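Local coordinates for GTPase-activating protein GYP1 (Saccharomyces cerevisiae, PDB 1FKM) that stimulates GTP hydrolysis by Ypt/Rab GTPases such as YPT1 and YPT7, supplying an arginine and a glutamine finger in trans, through the TBC domain present here, at residues Gln188-Asn192 / Ser323-Phe327. Sequence-based numbering, arbitrary orientation.
Sequences QITDN and SLNEF
In the loop between helices 168-186 and 198-214, Ile189 to Asn192 make a turn near type I, with Thr190 and Asp191 at the corners and a hydrogen bond from Asn192 N to Ile189 O (3.0 Å). Residues 323-327 open helix 324-338, and Phe327 N hydrogen-bonds to Ser323 O at 2.9 Å in its first turn. Gln188 CA lies 6.7 Å from Leu324 CA, and Ile189 CA is equally far from Asn325 CA.

Two carboxamides pair head to head. Asn325 ND2 donates to Asn192 OD1 at 3.1 Å, almost linearly. Asn192 ND2 returns a more bent hydrogen bond to Asn325 OD1 at 3.2 Å. A weak hydrogen bond of 3.3 Å links Asn192 ND2 to Asp191 OD1, and Asp191 also forms a salt bridge with Arg202.

Two waters bind the first amides of the helix, which lack helical carbonyl partners. Water 1 accepts from Gln188 NE2 (2.7 Å) and Leu324 N (2.8 Å). Water 2 donates to Gln188 O (2.7 Å) and accepts from Asn325 N (3.0 Å).

Ile189 CG2 touches Leu324 CD2 at 3.8 Å beside the polar links; Ile189 is pt and Leu324 tp. Separately, the Ile189 CG2 methyl rests against the Asn325 amide, 3.3 Å from Asn325 ND2.

Helices 198-214 and 247-261 flank the contact. A reciprocal Asn-Asn amide pair joins loop to helix start in the all-helical TBC Rab-GAP fold, away from its arginine and glutamine fingers.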
ATOM      1  N   GLN A 188       4.601   9.353  -5.740  1.00 26.21           N
ATOM      2  CA  GLN A 188       5.092   8.611  -6.901  1.00 28.11           C
ATOM      3  C   GLN A 188       3.981   8.410  -7.928  1.00 28.09           C
ATOM      4  O   GLN A 188       4.241   8.055  -9.081  1.00 29.05           O
ATOM      5  CB  GLN A 188       5.639   7.244  -6.475  1.00 27.08           C
ATOM      6  CG  GLN A 188       6.664   7.305  -5.354  1.00 30.59           C
ATOM      7  CD  GLN A 188       7.203   5.938  -4.979  1.00 34.81           C
ATOM      8  OE1 GLN A 188       7.631   5.720  -3.844  1.00 40.04           O
ATOM      9  NE2 GLN A 188       7.202   5.014  -5.933  1.00 34.43           N
ATOM     10  N   ILE A 189       2.742   8.631  -7.501  1.00 22.79           N
ATOM     11  CA  ILE A 189       1.574   8.469  -8.365  1.00 23.32           C
ATOM     12  C   ILE A 189       0.600   9.618  -8.115  1.00 22.34           C
ATOM     13  O   ILE A 189      -0.608   9.421  -8.011  1.00 20.48           O
ATOM     14  CB  ILE A 189       0.863   7.122  -8.075  1.00 27.59           C
ATOM     15  CG1 ILE A 189       0.595   6.980  -6.569  1.00 28.84           C
ATOM     16  CG2 ILE A 189       1.726   5.973  -8.560  1.00 29.55           C
ATOM     17  CD1 ILE A 189      -0.135   5.681  -6.174  1.00 28.65           C
ATOM     18  N   THR A 190       1.143  10.826  -8.033  1.00 25.17           N
ATOM     19  CA  THR A 190       0.339  12.009  -7.754  1.00 25.72           C
ATOM     20  C   THR A 190      -0.919  12.167  -8.597  1.00 24.59           C
ATOM     21  O   THR A 190      -2.010  12.352  -8.054  1.00 23.71           O
ATOM     22  CB  THR A 190       1.189  13.291  -7.900  1.00 27.48           C
ATOM     23  OG1 THR A 190       2.346  13.185  -7.062  1.00 27.90           O
ATOM     24  CG2 THR A 190       0.383  14.522  -7.491  1.00 28.58           C
ATOM     25  N   ASP A 191      -0.783  12.073  -9.917  1.00 21.52           N
ATOM     26  CA  ASP A 191      -1.939  12.273 -10.784  1.00 24.27           C
ATOM     27  C   ASP A 191      -2.990  11.173 -10.728  1.00 21.33           C
ATOM     28  O   ASP A 191      -4.046  11.288 -11.352  1.00 18.42           O
ATOM     29  CB  ASP A 191      -1.478  12.542 -12.225  1.00 48.48           C
ATOM     30  CG  ASP A 191      -1.456  11.303 -13.081  1.00 53.70           C
ATOM     31  OD1 ASP A 191      -0.901  10.275 -12.645  1.00 55.88           O
ATOM     32  OD2 ASP A 191      -1.990  11.368 -14.207  1.00 60.67           O
ATOM     33  N   ASN A 192      -2.721  10.112  -9.970  1.00 19.17           N
ATOM     34  CA  ASN A 192      -3.716   9.048  -9.825  1.00 20.12           C
ATOM     35  C   ASN A 192      -4.848   9.580  -8.951  1.00 20.88           C
ATOM     36  O   ASN A 192      -5.990   9.117  -9.038  1.00 20.22           O
ATOM     37  CB  ASN A 192      -3.130   7.810  -9.130  1.00 22.07           C
ATOM     38  CG  ASN A 192      -2.319   6.932 -10.062  1.00 24.41           C
ATOM     39  OD1 ASN A 192      -1.992   5.788  -9.726  1.00 29.66           O
ATOM     40  ND2 ASN A 192      -1.980   7.459 -11.228  1.00 21.93           N
ATOM     41  N   SER A 323       8.347   4.455 -10.945  1.00 38.82           N
ATOM     42  CA  SER A 323       8.055   3.196 -11.611  1.00 34.46           C
ATOM     43  C   SER A 323       6.937   2.413 -10.921  1.00 32.64           C
ATOM     44  O   SER A 323       6.657   1.273 -11.293  1.00 31.68           O
ATOM     45  CB  SER A 323       9.321   2.334 -11.700  1.00 34.60           C
ATOM     46  OG  SER A 323       9.896   2.115 -10.419  1.00 40.48           O
ATOM     47  N   LEU A 324       6.290   3.024  -9.927  1.00 23.97           N
ATOM     48  CA  LEU A 324       5.207   2.341  -9.227  1.00 24.20           C
ATOM     49  C   LEU A 324       4.063   2.014 -10.180  1.00 22.53           C
ATOM     50  O   LEU A 324       3.625   0.862 -10.260  1.00 20.64           O
ATOM     51  CB  LEU A 324       4.689   3.188  -8.052  1.00 25.21           C
ATOM     52  CG  LEU A 324       3.481   2.631  -7.289  1.00 26.19           C
ATOM     53  CD1 LEU A 324       3.745   1.197  -6.856  1.00 26.50           C
ATOM     54  CD2 LEU A 324       3.198   3.506  -6.079  1.00 27.04           C
ATOM     55  N   ASN A 325       3.581   3.019 -10.907  1.00 20.97           N
ATOM     56  CA  ASN A 325       2.489   2.804 -11.858  1.00 23.30           C
ATOM     57  C   ASN A 325       2.840   1.745 -12.906  1.00 23.05           C
ATOM     58  O   ASN A 325       2.030   0.870 -13.222  1.00 21.76           O
ATOM     59  CB  ASN A 325       2.133   4.121 -12.560  1.00 30.78           C
ATOM     60  CG  ASN A 325       1.005   4.872 -11.864  1.00 32.62           C
ATOM     61  OD1 ASN A 325       0.744   6.036 -12.165  1.00 35.53           O
ATOM     62  ND2 ASN A 325       0.324   4.202 -10.945  1.00 31.12           N
ATOM     63  N   GLU A 326       4.049   1.832 -13.445  1.00 24.50           N
ATOM     64  CA  GLU A 326       4.509   0.889 -14.457  1.00 25.89           C
ATOM     65  C   GLU A 326       4.510  -0.541 -13.927  1.00 22.61           C
ATOM     66  O   GLU A 326       3.887  -1.422 -14.513  1.00 22.44           O
ATOM     67  CB  GLU A 326       5.915   1.269 -14.923  1.00 49.99           C
ATOM     68  CG  GLU A 326       6.531   0.295 -15.915  1.00 59.16           C
ATOM     69  CD  GLU A 326       7.957   0.666 -16.284  1.00 65.30           C
ATOM     70  OE1 GLU A 326       8.434   1.731 -15.837  1.00 69.46           O
ATOM     71  OE2 GLU A 326       8.601  -0.111 -17.020  1.00 68.52           O
ATOM     72  N   PHE A 327       5.199  -0.773 -12.816  1.00 22.36           N
ATOM     73  CA  PHE A 327       5.253  -2.115 -12.255  1.00 21.43           C
ATOM     74  C   PHE A 327       3.859  -2.638 -11.908  1.00 20.81           C
ATOM     75  O   PHE A 327       3.554  -3.812 -12.129  1.00 19.47           O
ATOM     76  CB  PHE A 327       6.128  -2.147 -10.998  1.00 23.52           C
ATOM     77  CG  PHE A 327       6.345  -3.529 -10.458  1.00 23.90           C
ATOM     78  CD1 PHE A 327       6.953  -4.508 -11.246  1.00 23.44           C
ATOM     79  CD2 PHE A 327       5.921  -3.866  -9.176  1.00 23.60           C
ATOM     80  CE1 PHE A 327       7.133  -5.808 -10.762  1.00 23.26           C
ATOM     81  CE2 PHE A 327       6.095  -5.160  -8.683  1.00 24.40           C
ATOM     82  CZ  PHE A 327       6.703  -6.135  -9.479  1.00 24.75           C
TER
HETATM   83  O   HOH W   1       7.647   5.095  -8.553  1.00 26.84           O
HETATM   84  O   HOH W   2       4.462   5.927 -10.783  1.00 31.18           O